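Local coordinates for uncharacterized protein Atu1872 (Agrobacterium tumefaciens, PDB 2QNT) that is of unknown function but is related to the glyoxalase/bleomycin resistance protein/dioxygenase family, at residues Val10-Ile19 with Gly47-Glu57; Arg104-Phe112 with His120-Leu128. All blocks are in the same frame, centred on the assembly; numbering follows the deposited sequence.

Contact 1 (Val10-Ile19 with Gly47-Glu57)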
ATOM      1  N   VAL A  10      -5.252   2.251  -7.441  1.00 10.42           N
ATOM      2  CA  VAL A  10      -5.587   3.579  -6.999  1.00 10.53           C
ATOM      3  C   VAL A  10      -4.871   3.938  -5.716  1.00  9.68           C
ATOM      4  O   VAL A  10      -4.058   4.866  -5.691  1.00 11.07           O
ATOM      5  CB  VAL A  10      -7.099   3.780  -6.914  1.00 10.75           C
ATOM      6  CG1 VAL A  10      -7.410   5.190  -6.421  1.00 12.10           C
ATOM      7  CG2 VAL A  10      -7.731   3.559  -8.327  1.00 12.76           C
ATOM      8  N   ASN A  11      -5.105   3.196  -4.629  1.00  8.54           N
ATOM      9  CA  ASN A  11      -4.519   3.538  -3.304  0.50  8.79           C
ATOM     10  C   ASN A  11      -4.219   2.294  -2.486  1.00  8.41           C
ATOM     11  O   ASN A  11      -5.103   1.468  -2.406  1.00  8.82           O
ATOM     12  CB  ASN A  11      -5.519   4.318  -2.420  0.50  8.99           C
ATOM     13  CG  ASN A  11      -5.946   5.661  -3.002  0.50 10.10           C
ATOM     14  OD1 ASN A  11      -5.133   6.574  -3.155  0.50 12.34           O
ATOM     15  ND2 ASN A  11      -7.244   5.802  -3.253  0.50 12.78           N
ATOM     16  N   PRO A  12      -3.127   2.255  -1.743  1.00  7.40           N
ATOM     17  CA  PRO A  12      -3.099   1.392  -0.585  1.00  7.71           C
ATOM     18  C   PRO A  12      -3.812   2.123   0.533  1.00  8.69           C
ATOM     19  O   PRO A  12      -3.764   3.345   0.613  1.00  9.31           O
ATOM     20  CB  PRO A  12      -1.621   1.308  -0.242  1.00  8.85           C
ATOM     21  CG  PRO A  12      -1.075   2.605  -0.641  1.00  8.94           C
ATOM     22  CD  PRO A  12      -1.918   3.107  -1.803  1.00  8.89           C
ATOM     23  N   ILE A  13      -4.414   1.360   1.447  1.00  7.99           N
ATOM     24  CA  ILE A  13      -5.150   1.935   2.559  1.00  8.19           C
ATOM     25  C   ILE A  13      -4.746   1.183   3.828  1.00  8.11           C
ATOM     26  O   ILE A  13      -5.428   0.275   4.269  1.00  8.97           O
ATOM     27  CB  ILE A  13      -6.666   1.905   2.351  1.00  8.31           C
ATOM     28  CG1 ILE A  13      -7.057   2.456   0.983  1.00  7.69           C
ATOM     29  CG2 ILE A  13      -7.335   2.699   3.482  1.00  9.04           C
ATOM     30  CD1 ILE A  13      -8.549   2.300   0.624  1.00  9.82           C
ATOM     31  N   PRO A  14      -3.589   1.541   4.427  1.00  8.57           N
ATOM     32  CA  PRO A  14      -3.243   1.008   5.742  1.00  8.51           C
ATOM     33  C   PRO A  14      -4.303   1.364   6.761  1.00  8.73           C
ATOM     34  O   PRO A  14      -4.851   2.480   6.752  1.00  8.81           O
ATOM     35  CB  PRO A  14      -1.907   1.667   6.071  1.00  8.85           C
ATOM     36  CG  PRO A  14      -1.448   2.289   4.805  1.00 12.27           C
ATOM     37  CD  PRO A  14      -2.582   2.487   3.914  1.00  8.86           C
ATOM     38  N   PHE A  15      -4.550   0.428   7.671  1.00  8.25           N
ATOM     39  CA  PHE A  15      -5.498   0.642   8.764  1.00  8.18           C
ATOM     40  C   PHE A  15      -4.789   1.328   9.917  1.00  8.30           C
ATOM     41  O   PHE A  15      -3.641   1.041  10.226  1.00  8.57           O
ATOM     42  CB  PHE A  15      -6.021  -0.673   9.286  1.00  8.14           C
ATOM     43  CG  PHE A  15      -6.876  -1.478   8.314  1.00  8.70           C
ATOM     44  CD1 PHE A  15      -7.105  -1.071   7.005  1.00  8.95           C
ATOM     45  CD2 PHE A  15      -7.364  -2.708   8.706  1.00  9.37           C
ATOM     46  CE1 PHE A  15      -7.860  -1.865   6.121  1.00  9.90           C
ATOM     47  CE2 PHE A  15      -8.117  -3.497   7.801  1.00  9.11           C
ATOM     48  CZ  PHE A  15      -8.341  -3.064   6.538  1.00  9.89           C
ATOM     49  N   VAL A  16      -5.476   2.275  10.538  1.00  8.37           N
ATOM     50  CA  VAL A  16      -4.915   3.050  11.659  1.00  8.96           C
ATOM     51  C   VAL A  16      -5.879   3.080  12.828  1.00  9.27           C
ATOM     52  O   VAL A  16      -7.093   3.026  12.651  1.00  9.49           O
ATOM     53  CB  VAL A  16      -4.494   4.488  11.221  1.00  8.54           C
ATOM     54  CG1 VAL A  16      -3.518   4.401  10.037  1.00  9.45           C
ATOM     55  CG2 VAL A  16      -5.703   5.370  10.870  1.00  9.75           C
ATOM     56  N   ARG A  17      -5.341   3.153  14.043  1.00  9.51           N
ATOM     57  CA  ARG A  17      -6.177   3.161  15.251  1.00 11.12           C
ATOM     58  C   ARG A  17      -6.845   4.517  15.488  1.00 11.06           C
ATOM     59  O   ARG A  17      -7.980   4.574  15.982  1.00 11.81           O
ATOM     60  CB  ARG A  17      -5.346   2.753  16.470  1.00 12.50           C
ATOM     61  CG  ARG A  17      -6.093   2.394  17.706  1.00 14.76           C
ATOM     62  CD  ARG A  17      -5.116   1.975  18.819  0.30 13.88           C
ATOM     63  NE  ARG A  17      -4.764   0.552  18.736  0.30 16.03           N
ATOM     64  CZ  ARG A  17      -3.737  -0.018  19.372  0.30 16.29           C
ATOM     65  NH1 ARG A  17      -2.929   0.699  20.143  0.30 16.47           N
ATOM     66  NH2 ARG A  17      -3.509  -1.320  19.230  0.30 16.01           N
ATOM     67  N   ASP A  18      -6.172   5.591  15.101  1.00 13.56           N
ATOM     68  CA  ASP A  18      -6.614   6.954  15.424  1.00 13.62           C
ATOM     69  C   ASP A  18      -6.327   7.795  14.191  1.00 14.53           C
ATOM     70  O   ASP A  18      -5.176   8.061  13.872  1.00 15.05           O
ATOM     71  CB  ASP A  18      -5.849   7.449  16.667  1.00 14.59           C
ATOM     72  CG  ASP A  18      -6.283   8.808  17.141  1.00 15.40           C
ATOM     73  OD1 ASP A  18      -6.421   9.753  16.358  1.00 18.05           O
ATOM     74  OD2 ASP A  18      -6.493   8.938  18.354  1.00 22.15           O
ATOM     75  N   ILE A  19      -7.372   8.178  13.469  1.00 15.02           N
ATOM     76  CA  ILE A  19      -7.200   8.926  12.227  1.00 14.88           C
ATOM     77  C   ILE A  19      -6.560  10.308  12.449  1.00 15.54           C
ATOM     78  O   ILE A  19      -5.735  10.751  11.663  1.00 15.95           O
ATOM     79  CB  ILE A  19      -8.548   9.031  11.450  1.00 14.89           C
ATOM     80  CG1 ILE A  19      -8.319   9.309   9.961  1.00 16.52           C
ATOM     81  CG2 ILE A  19      -9.518  10.040  12.096  1.00 14.51           C
ATOM     82  CD1 ILE A  19      -7.682   8.161   9.174  1.00 13.17           C
ATOM     83  N   GLY A  47      -1.132   9.661  -4.015  1.00 13.80           N
ATOM     84  CA  GLY A  47      -1.735   8.332  -4.031  1.00 13.49           C
ATOM     85  C   GLY A  47      -1.668   7.538  -2.741  1.00 12.93           C
ATOM     86  O   GLY A  47      -1.712   6.320  -2.790  1.00 16.58           O
ATOM     87  N   PHE A  48      -1.437   8.199  -1.630  1.00 13.30           N
ATOM     88  CA  PHE A  48      -1.426   7.530  -0.349  1.00 11.58           C
ATOM     89  C   PHE A  48      -2.759   7.813   0.350  1.00 11.64           C
ATOM     90  O   PHE A  48      -3.403   8.827   0.105  1.00 11.08           O
ATOM     91  CB  PHE A  48      -0.267   8.077   0.489  1.00 12.53           C
ATOM     92  CG  PHE A  48      -0.032   7.347   1.775  1.00 11.82           C
ATOM     93  CD1 PHE A  48      -0.226   7.984   3.006  1.00 11.73           C
ATOM     94  CD2 PHE A  48       0.294   6.003   1.785  1.00 12.51           C
ATOM     95  CE1 PHE A  48      -0.042   7.328   4.190  1.00 12.58           C
ATOM     96  CE2 PHE A  48       0.469   5.335   2.975  1.00 13.17           C
ATOM     97  CZ  PHE A  48       0.288   6.000   4.190  1.00 12.62           C
ATOM     98  N   ALA A  49      -3.177   6.876   1.192  1.00 11.42           N
ATOM     99  CA  ALA A  49      -4.418   7.020   1.943  1.00 10.85           C
ATOM    100  C   ALA A  49      -4.338   6.250   3.240  1.00 11.07           C
ATOM    101  O   ALA A  49      -3.497   5.389   3.367  1.00 12.61           O
ATOM    102  CB  ALA A  49      -5.601   6.526   1.134  1.00 12.08           C
ATOM    103  N   ILE A  50      -5.175   6.630   4.212  1.00 10.68           N
ATOM    104  CA  ILE A  50      -5.252   5.937   5.508  1.00 10.96           C
ATOM    105  C   ILE A  50      -6.717   5.836   5.891  1.00 10.39           C
ATOM    106  O   ILE A  50      -7.522   6.693   5.520  1.00 11.46           O
ATOM    107  CB  ILE A  50      -4.472   6.692   6.621  1.00 11.24           C
ATOM    108  CG1 ILE A  50      -4.906   8.163   6.698  1.00 11.14           C
ATOM    109  CG2 ILE A  50      -2.965   6.597   6.422  1.00 12.84           C
ATOM    110  CD1 ILE A  50      -4.253   9.022   7.832  1.00 12.94           C
ATOM    111  N   HIS A  51      -7.066   4.811   6.670  1.00 10.84           N
ATOM    112  CA  HIS A  51      -8.445   4.653   7.122  1.00 10.43           C
ATOM    113  C   HIS A  51      -8.470   4.139   8.543  1.00  9.83           C
ATOM    114  O   HIS A  51      -7.694   3.253   8.891  1.00 10.34           O
ATOM    115  CB  HIS A  51      -9.198   3.638   6.236  1.00 11.06           C
ATOM    116  CG  HIS A  51     -10.706   3.749   6.207  1.00 10.95           C
ATOM    117  ND1 HIS A  51     -11.531   3.597   7.310  1.00 10.39           N
ATOM    118  CD2 HIS A  51     -11.535   3.956   5.153  1.00 10.14           C
ATOM    119  CE1 HIS A  51     -12.801   3.700   6.923  1.00 10.40           C
ATOM    120  NE2 HIS A  51     -12.830   3.945   5.623  1.00 10.45           N
ATOM    121  N   GLU A  52      -9.333   4.697   9.383  1.00 10.24           N
ATOM    122  CA  GLU A  52      -9.549   4.133  10.710  1.00 10.43           C
ATOM    123  C   GLU A  52      -9.904   2.665  10.534  1.00 10.95           C
ATOM    124  O   GLU A  52     -10.757   2.320   9.718  1.00 10.42           O
ATOM    125  CB  GLU A  52     -10.603   4.923  11.460  1.00 11.18           C
ATOM    126  CG  GLU A  52     -10.724   4.510  12.928  1.00 12.06           C
ATOM    127  CD  GLU A  52     -11.588   3.280  13.131  1.00 14.59           C
ATOM    128  OE1 GLU A  52     -12.578   3.128  12.405  1.00 13.51           O
ATOM    129  OE2 GLU A  52     -11.292   2.451  14.025  1.00 15.26           O
ATOM    130  N   GLY A  53      -9.254   1.804  11.299  1.00 10.32           N
ATOM    131  CA  GLY A  53      -9.246   0.383  10.977  1.00 10.97           C
ATOM    132  C   GLY A  53     -10.543  -0.338  11.280  1.00 11.50           C
ATOM    133  O   GLY A  53     -10.984  -1.164  10.492  1.00 11.49           O
ATOM    134  N   ARG A  54     -11.148  -0.081  12.433  1.00 11.49           N
ATOM    135  CA  ARG A  54     -12.343  -0.841  12.798  1.00 12.67           C
ATOM    136  C   ARG A  54     -13.494  -0.585  11.834  1.00 11.76           C
ATOM    137  O   ARG A  54     -14.195  -1.524  11.456  1.00 11.72           O
ATOM    138  CB  ARG A  54     -12.765  -0.578  14.240  1.00 13.23           C
ATOM    139  CG  ARG A  54     -11.655  -0.943  15.203  1.00 16.95           C
ATOM    140  CD  ARG A  54     -12.069  -1.302  16.572  1.00 18.95           C
ATOM    141  NE  ARG A  54     -12.834  -2.543  16.604  1.00 23.48           N
ATOM    142  CZ  ARG A  54     -13.236  -3.153  17.713  1.00 24.03           C
ATOM    143  NH1 ARG A  54     -12.922  -2.656  18.901  1.00 27.75           N
ATOM    144  NH2 ARG A  54     -13.944  -4.273  17.634  1.00 24.37           N
ATOM    145  N   SER A  55     -13.688   0.658  11.419  1.00 10.80           N
ATOM    146  CA  SER A  55     -14.755   0.967  10.477  1.00 11.54           C
ATOM    147  C   SER A  55     -14.518   0.311   9.136  1.00 11.19           C
ATOM    148  O   SER A  55     -15.447  -0.219   8.546  1.00 11.40           O
ATOM    149  CB  SER A  55     -14.939   2.474  10.301  1.00 11.46           C
ATOM    150  OG  SER A  55     -13.774   3.118   9.876  1.00 13.42           O
ATOM    151  N   LEU A  56     -13.286   0.311   8.636  1.00 12.07           N
ATOM    152  CA  LEU A  56     -13.038  -0.355   7.359  1.00 12.79           C
ATOM    153  C   LEU A  56     -13.115  -1.878   7.496  1.00 13.82           C
ATOM    154  O   LEU A  56     -13.650  -2.531   6.598  1.00 13.63           O
ATOM    155  CB  LEU A  56     -11.708   0.094   6.759  1.00 12.61           C
ATOM    156  CG  LEU A  56     -11.437  -0.382   5.335  1.00 12.95           C
ATOM    157  CD1 LEU A  56     -12.637  -0.165   4.377  1.00 13.90           C
ATOM    158  CD2 LEU A  56     -10.175   0.303   4.819  1.00 13.00           C
ATOM    159  N   GLU A  57     -12.628  -2.458   8.595  1.00 13.79           N
ATOM    160  CA  GLU A  57     -12.815  -3.903   8.821  1.00 14.43           C
ATOM    161  C   GLU A  57     -14.287  -4.258   8.807  1.00 14.60           C
ATOM    162  O   GLU A  57     -14.678  -5.281   8.230  1.00 15.35           O
ATOM    163  CB  GLU A  57     -12.214  -4.363  10.139  1.00 14.58           C
ATOM    164  CG  GLU A  57     -10.722  -4.432  10.202  1.00 15.76           C
ATOM    165  CD  GLU A  57     -10.233  -5.040  11.519  1.00 18.40           C
ATOM    166  OE1 GLU A  57     -10.628  -6.205  11.800  1.00 26.27           O
ATOM    167  OE2 GLU A  57      -9.445  -4.362  12.210  1.00 24.02           O
TER
HETATM  168  O   HOH W   1      -1.196   4.852  -4.928  1.00 26.18           O
HETATM  169  O   HOH W   2      -9.642   2.461  16.046  1.00 26.12           O
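With CG set beside its own backbone N (chi1 -66°), Phe15 carries its ring under the first turn of helix 53-57, where CE1 meets Leu56 CD2 at 3.4 Å and CE2 lies 3.7 Å from Glu57 CG. The Leu56 side chain, CG anti to the backbone N (chi1 -172°), runs roughly perpendicular to that of Phe15 and also reaches Ile13 CG2 with CD2. That same CG2 runs alongside His51 CB at 3.5 Å. Gly53, without a side chain, brings its CA to 3.8 Å from Phe15 CB, where the helix starts. Parallel strands 10-16 and 49-52 are joined by His51 N to Pro14 O and Val16 N to His51 O (2.9 Å); Gly53 N, at the helix start, prolongs the ladder to Val16 O (2.8 Å). On the opposite face, Ile19, which opens helix 19-29, lays CD1 on Ile50 CG1 at 3.7 Å. Ser55 N meets Glu52 OE1 on its syn side, Arg54 N meets OE2 from above the plane, and a water ties OE2 to Arg17 O. Glu57 bonds to Gln68 and Tyr71. Packing is thus largely apolar, Pro12 and Pro14 lack ladder N-H groups, and bonding concentrates where the first beta-alpha-beta-beta-beta module passes into helix, with Glu52 as N-cap.

Contact 2 (Arg104-Phe112 with His120-Leu128)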
ATOM      1  N   ARG A 104      23.261   4.476   2.786  1.00 12.47           N
ATOM      2  CA  ARG A 104      23.351   4.002   1.442  1.00 14.25           C
ATOM      3  C   ARG A 104      23.032   2.509   1.405  1.00 14.21           C
ATOM      4  O   ARG A 104      23.644   1.691   2.091  1.00 15.84           O
ATOM      5  CB  ARG A 104      24.723   4.310   0.866  1.00 13.69           C
ATOM      6  CG  ARG A 104      24.793   4.063  -0.638  1.00 16.84           C
ATOM      7  CD  ARG A 104      26.086   4.523  -1.271  1.00 18.75           C
ATOM      8  NE  ARG A 104      26.428   5.910  -0.955  1.00 24.16           N
ATOM      9  CZ  ARG A 104      25.888   7.001  -1.511  1.00 24.89           C
ATOM     10  NH1 ARG A 104      24.951   6.911  -2.448  1.00 27.70           N
ATOM     11  NH2 ARG A 104      26.305   8.206  -1.122  1.00 26.19           N
ATOM     12  N   GLN A 105      22.082   2.167   0.554  1.00 13.59           N
ATOM     13  CA  GLN A 105      21.667   0.774   0.363  1.00 13.43           C
ATOM     14  C   GLN A 105      22.581   0.058  -0.628  1.00 13.88           C
ATOM     15  O   GLN A 105      23.413   0.681  -1.285  1.00 13.69           O
ATOM     16  CB  GLN A 105      20.208   0.722  -0.103  1.00 13.81           C
ATOM     17  CG  GLN A 105      19.253   1.400   0.850  1.00 12.67           C
ATOM     18  CD  GLN A 105      19.240   0.730   2.193  1.00 13.52           C
ATOM     19  OE1 GLN A 105      18.732  -0.383   2.308  1.00 13.13           O
ATOM     20  NE2 GLN A 105      19.805   1.383   3.223  1.00 13.36           N
ATOM     21  N   ALA A 106      22.399  -1.256  -0.741  1.00 13.73           N
ATOM     22  CA  ALA A 106      23.251  -2.080  -1.597  1.00 14.07           C
ATOM     23  C   ALA A 106      23.203  -1.633  -3.059  1.00 14.35           C
ATOM     24  O   ALA A 106      24.130  -1.874  -3.815  1.00 15.17           O
ATOM     25  CB  ALA A 106      22.840  -3.564  -1.479  1.00 14.74           C
ATOM     26  N   TRP A 107      22.095  -1.022  -3.455  1.00 13.93           N
ATOM     27  CA  TRP A 107      21.896  -0.531  -4.814  1.00 13.45           C
ATOM     28  C   TRP A 107      22.263   0.943  -5.001  1.00 13.82           C
ATOM     29  O   TRP A 107      22.015   1.518  -6.059  1.00 15.64           O
ATOM     30  CB  TRP A 107      20.443  -0.762  -5.234  1.00 12.91           C
ATOM     31  CG  TRP A 107      19.405  -0.228  -4.293  1.00 12.52           C
ATOM     32  CD1 TRP A 107      18.729   0.953  -4.401  1.00 13.13           C
ATOM     33  CD2 TRP A 107      18.865  -0.895  -3.143  1.00 12.92           C
ATOM     34  NE1 TRP A 107      17.815   1.059  -3.381  1.00 13.50           N
ATOM     35  CE2 TRP A 107      17.895  -0.048  -2.584  1.00 12.01           C
ATOM     36  CE3 TRP A 107      19.126  -2.119  -2.515  1.00 12.07           C
ATOM     37  CZ2 TRP A 107      17.135  -0.410  -1.476  1.00 12.93           C
ATOM     38  CZ3 TRP A 107      18.405  -2.447  -1.371  1.00 12.76           C
ATOM     39  CH2 TRP A 107      17.430  -1.598  -0.867  1.00 13.27           C
ATOM     40  N   GLY A 108      22.843   1.556  -3.972  1.00 12.98           N
ATOM     41  CA  GLY A 108      23.449   2.880  -4.098  1.00 13.47           C
ATOM     42  C   GLY A 108      22.607   4.052  -3.643  1.00 13.38           C
ATOM     43  O   GLY A 108      23.103   5.172  -3.526  1.00 15.86           O
ATOM     44  N   GLN A 109      21.327   3.820  -3.397  1.00 13.19           N
ATOM     45  CA  GLN A 109      20.407   4.864  -2.961  1.00 12.68           C
ATOM     46  C   GLN A 109      20.477   5.051  -1.452  1.00 13.64           C
ATOM     47  O   GLN A 109      20.505   4.076  -0.714  1.00 14.35           O
ATOM     48  CB  GLN A 109      18.981   4.453  -3.347  1.00 12.14           C
ATOM     49  CG  GLN A 109      17.905   5.462  -3.074  1.00 12.39           C
ATOM     50  CD  GLN A 109      16.516   4.856  -3.187  1.00 13.41           C
ATOM     51  OE1 GLN A 109      16.352   3.634  -3.226  1.00 13.65           O
ATOM     52  NE2 GLN A 109      15.506   5.712  -3.274  1.00 11.98           N
ATOM     53  N   ARG A 110      20.478   6.305  -0.996  1.00 12.65           N
ATOM     54  CA  ARG A 110      20.399   6.624   0.423  1.00 13.04           C
ATOM     55  C   ARG A 110      18.944   6.686   0.876  1.00 12.21           C
ATOM     56  O   ARG A 110      18.138   7.433   0.297  1.00 12.66           O
ATOM     57  CB  ARG A 110      21.088   7.951   0.679  1.00 13.04           C
ATOM     58  CG  ARG A 110      22.554   7.917   0.311  1.00 14.10           C
ATOM     59  CD  ARG A 110      23.163   9.278   0.335  1.00 15.20           C
ATOM     60  NE  ARG A 110      23.214   9.812   1.672  1.00 18.22           N
ATOM     61  CZ  ARG A 110      22.810  11.023   2.032  1.00 18.83           C
ATOM     62  NH1 ARG A 110      22.301  11.879   1.130  1.00 18.23           N
ATOM     63  NH2 ARG A 110      22.947  11.375   3.308  1.00 19.87           N
ATOM     64  N   VAL A 111      18.618   5.883   1.895  1.00  9.22           N
ATOM     65  CA  VAL A 111      17.277   5.848   2.452  1.00  9.17           C
ATOM     66  C   VAL A 111      17.311   5.747   3.951  1.00  8.81           C
ATOM     67  O   VAL A 111      18.280   5.292   4.527  1.00  8.46           O
ATOM     68  CB  VAL A 111      16.424   4.654   1.880  1.00  9.23           C
ATOM     69  CG1 VAL A 111      16.694   4.466   0.378  1.00 10.00           C
ATOM     70  CG2 VAL A 111      16.652   3.360   2.625  1.00  9.54           C
ATOM     71  N   PHE A 112      16.211   6.126   4.605  1.00  8.55           N
ATOM     72  CA  PHE A 112      16.003   5.777   6.004  1.00  8.70           C
ATOM     73  C   PHE A 112      14.655   5.118   6.157  1.00  8.38           C
ATOM     74  O   PHE A 112      13.789   5.257   5.310  1.00  9.41           O
ATOM     75  CB  PHE A 112      16.193   6.977   6.953  1.00  8.49           C
ATOM     76  CG  PHE A 112      15.224   8.128   6.799  1.00  8.65           C
ATOM     77  CD1 PHE A 112      14.272   8.385   7.787  1.00 10.33           C
ATOM     78  CD2 PHE A 112      15.348   9.026   5.768  1.00  9.98           C
ATOM     79  CE1 PHE A 112      13.440   9.495   7.712  1.00  9.84           C
ATOM     80  CE2 PHE A 112      14.515  10.143   5.706  1.00 10.14           C
ATOM     81  CZ  PHE A 112      13.561  10.353   6.673  1.00  9.49           C
ATOM     82  N   HIS A 120       3.327   0.664  11.102  1.00  8.35           N
ATOM     83  CA  HIS A 120       3.562   0.301   9.714  1.00  8.50           C
ATOM     84  C   HIS A 120       4.970   0.742   9.330  1.00  8.95           C
ATOM     85  O   HIS A 120       5.431   1.796   9.799  1.00  9.21           O
ATOM     86  CB  HIS A 120       2.555   0.976   8.761  1.00  8.95           C
ATOM     87  CG  HIS A 120       1.144   0.549   8.970  1.00  8.75           C
ATOM     88  ND1 HIS A 120       0.718  -0.756   8.779  1.00  9.94           N
ATOM     89  CD2 HIS A 120       0.052   1.258   9.339  1.00  8.80           C
ATOM     90  CE1 HIS A 120      -0.580  -0.809   9.008  1.00  8.81           C
ATOM     91  NE2 HIS A 120      -1.010   0.398   9.351  1.00  8.11           N
ATOM     92  N   ALA A 121       5.665  -0.012   8.484  1.00  8.43           N
ATOM     93  CA  ALA A 121       7.024   0.279   8.094  1.00  8.88           C
ATOM     94  C   ALA A 121       7.026   1.240   6.923  1.00  8.57           C
ATOM     95  O   ALA A 121       6.350   1.009   5.900  1.00  9.00           O
ATOM     96  CB  ALA A 121       7.762  -1.020   7.751  1.00 10.25           C
ATOM     97  N   ILE A 122       7.794   2.319   7.073  0.50  8.89           N
ATOM     98  CA  ILE A 122       7.966   3.354   6.058  0.50  9.10           C
ATOM     99  C   ILE A 122       9.419   3.533   5.664  0.50  9.24           C
ATOM    100  O   ILE A 122      10.313   3.551   6.514  0.50  8.82           O
ATOM    101  CB  ILE A 122       7.495   4.733   6.564  0.50  8.86           C
ATOM    102  CG1 ILE A 122       5.981   4.755   6.745  0.50  9.87           C
ATOM    103  CG2 ILE A 122       7.909   5.836   5.586  0.50  9.28           C
ATOM    104  CD1 ILE A 122       5.500   5.937   7.537  0.50  9.89           C
ATOM    105  N   GLU A 123       9.631   3.717   4.370  1.00  8.85           N
ATOM    106  CA  GLU A 123      10.943   4.092   3.839  1.00  8.76           C
ATOM    107  C   GLU A 123      10.814   5.418   3.151  1.00  8.58           C
ATOM    108  O   GLU A 123       9.870   5.632   2.399  1.00  9.30           O
ATOM    109  CB  GLU A 123      11.417   3.028   2.840  1.00  8.61           C
ATOM    110  CG  GLU A 123      12.727   3.404   2.154  1.00  8.58           C
ATOM    111  CD  GLU A 123      13.260   2.351   1.245  1.00  9.25           C
ATOM    112  OE1 GLU A 123      12.947   1.163   1.442  1.00  9.42           O
ATOM    113  OE2 GLU A 123      13.977   2.770   0.309  1.00 10.69           O
ATOM    114  N   VAL A 124      11.796   6.293   3.416  1.00  8.98           N
ATOM    115  CA  VAL A 124      11.971   7.531   2.671  1.00  8.41           C
ATOM    116  C   VAL A 124      13.336   7.463   2.029  1.00  9.21           C
ATOM    117  O   VAL A 124      14.351   7.432   2.716  1.00  9.50           O
ATOM    118  CB  VAL A 124      11.807   8.772   3.554  1.00  8.19           C
ATOM    119  CG1 VAL A 124      12.162  10.047   2.784  1.00  9.31           C
ATOM    120  CG2 VAL A 124      10.410   8.858   4.152  1.00  9.28           C
ATOM    121  N   GLY A 125      13.354   7.503   0.709  1.00  8.87           N
ATOM    122  CA  GLY A 125      14.583   7.466  -0.061  1.00  9.41           C
ATOM    123  C   GLY A 125      14.793   8.701  -0.877  1.00  9.65           C
ATOM    124  O   GLY A 125      13.838   9.427  -1.228  1.00 10.26           O
ATOM    125  N   GLU A 126      16.054   8.925  -1.235  1.00 10.82           N
ATOM    126  CA  GLU A 126      16.328   9.987  -2.189  1.00 11.50           C
ATOM    127  C   GLU A 126      15.670   9.654  -3.509  1.00 12.60           C
ATOM    128  O   GLU A 126      15.481   8.491  -3.857  1.00 11.64           O
ATOM    129  CB  GLU A 126      17.819  10.222  -2.377  1.00 13.06           C
ATOM    130  CG  GLU A 126      18.570   9.055  -2.959  1.00 13.97           C
ATOM    131  CD  GLU A 126      20.040   9.359  -3.075  1.00 13.00           C
ATOM    132  OE1 GLU A 126      20.387  10.504  -3.461  1.00 18.39           O
ATOM    133  OE2 GLU A 126      20.844   8.476  -2.764  1.00 14.07           O
ATOM    134  N   SER A 127      15.355  10.694  -4.265  1.00 14.25           N
ATOM    135  CA  SER A 127      14.615  10.550  -5.498  1.00 16.70           C
ATOM    136  C   SER A 127      15.446   9.751  -6.488  1.00 17.40           C
ATOM    137  O   SER A 127      16.670   9.892  -6.557  1.00 17.64           O
ATOM    138  CB  SER A 127      14.282  11.950  -6.060  1.00 17.33           C
ATOM    139  OG  SER A 127      13.158  12.470  -5.359  1.00 22.95           O
ATOM    140  N   LEU A 128      14.753   8.886  -7.230  1.00 18.83           N
ATOM    141  CA  LEU A 128      15.355   8.104  -8.290  1.00 20.05           C
ATOM    142  C   LEU A 128      14.890   8.658  -9.638  1.00 20.84           C
ATOM    143  O   LEU A 128      15.682   8.760 -10.570  1.00 23.97           O
ATOM    144  CB  LEU A 128      14.935   6.631  -8.159  1.00 19.95           C
ATOM    145  CG  LEU A 128      15.428   5.887  -6.913  1.00 20.01           C
ATOM    146  CD1 LEU A 128      14.911   4.463  -6.900  1.00 21.33           C
ATOM    147  CD2 LEU A 128      16.959   5.891  -6.779  1.00 21.12           C
TER
HETATM  148  O   HOH W   3      14.701   1.798  -2.002  1.00 16.51           O
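Strands 110-112 and 121-126 run antiparallel in a beta hairpin, with Phe112 and Val124 as a hydrogen-bonded pair exchanging N-H and C=O both ways and Val111 facing Gly125 in a non-hydrogen-bonded pair only 4.0 Å apart between CA atoms. Phe112 and Val124 stand next to each other on one face of the sheet; Val124 CB sits over the ring, 4.1 Å from its centroid, in a CH-pi contact beneath helix 85-92. Val111 CG1 occupies the other face, close to Gly125 and to Glu123 OE2. Glu123 OE1 makes a salt bridge to Arg113 and a hydrogen bond to a bound buffer molecule, probably from the crystallisation liquor, while a water links OE2 to Gln109 OE1. The extended Gln109 chain, with CG anti to the backbone N (chi1 -175°), runs antiparallel alongside the Glu126 side chain, CG to CG 3.7 Å. Its NE2 gives an in-plane bond to Glu126 O at 2.8 Å and another to Tyr79 OH; its OE1 takes Trp107 NE1 on a lone pair at 3.0 Å. Leu128 lies across the Gln109 side chain, CG 3.6 Å from NE2. Glu126 OE2 accepts Arg110 N on its anti side, nearly straight at 173°, and Glu126 N bonds to Arg110 O, whereas the Arg110 guanidinium turns to Asp86. Glu126 thus engages both backbone groups of Arg110, and the Gln109 amide fastens the 105-108 turn to the end of strand 121-126.

Overall arrangement
The two contacts belong to separate four-stranded mixed sheets with the same 1-4-3-2 strand order, repeated as in the glyoxalase fold, and their centres lie about 24 Å apart on opposite sides of the chain's centre. Contact 1 is the more buried and joins a parallel strand pair with the helix that follows; contact 2, partly buried, is a hairpin flanked by the 105-108 turn and the last modelled residues, both nearer the surface. Accordingly, apolar packing dominates the first, while amide, carboxylate and water bonds mark the second. They meet where His120 NE2 probably bonds to Phe15 O at 2.8 Å. Both touch the second subunit, which continues the sheet of contact 1 through residues 11-14.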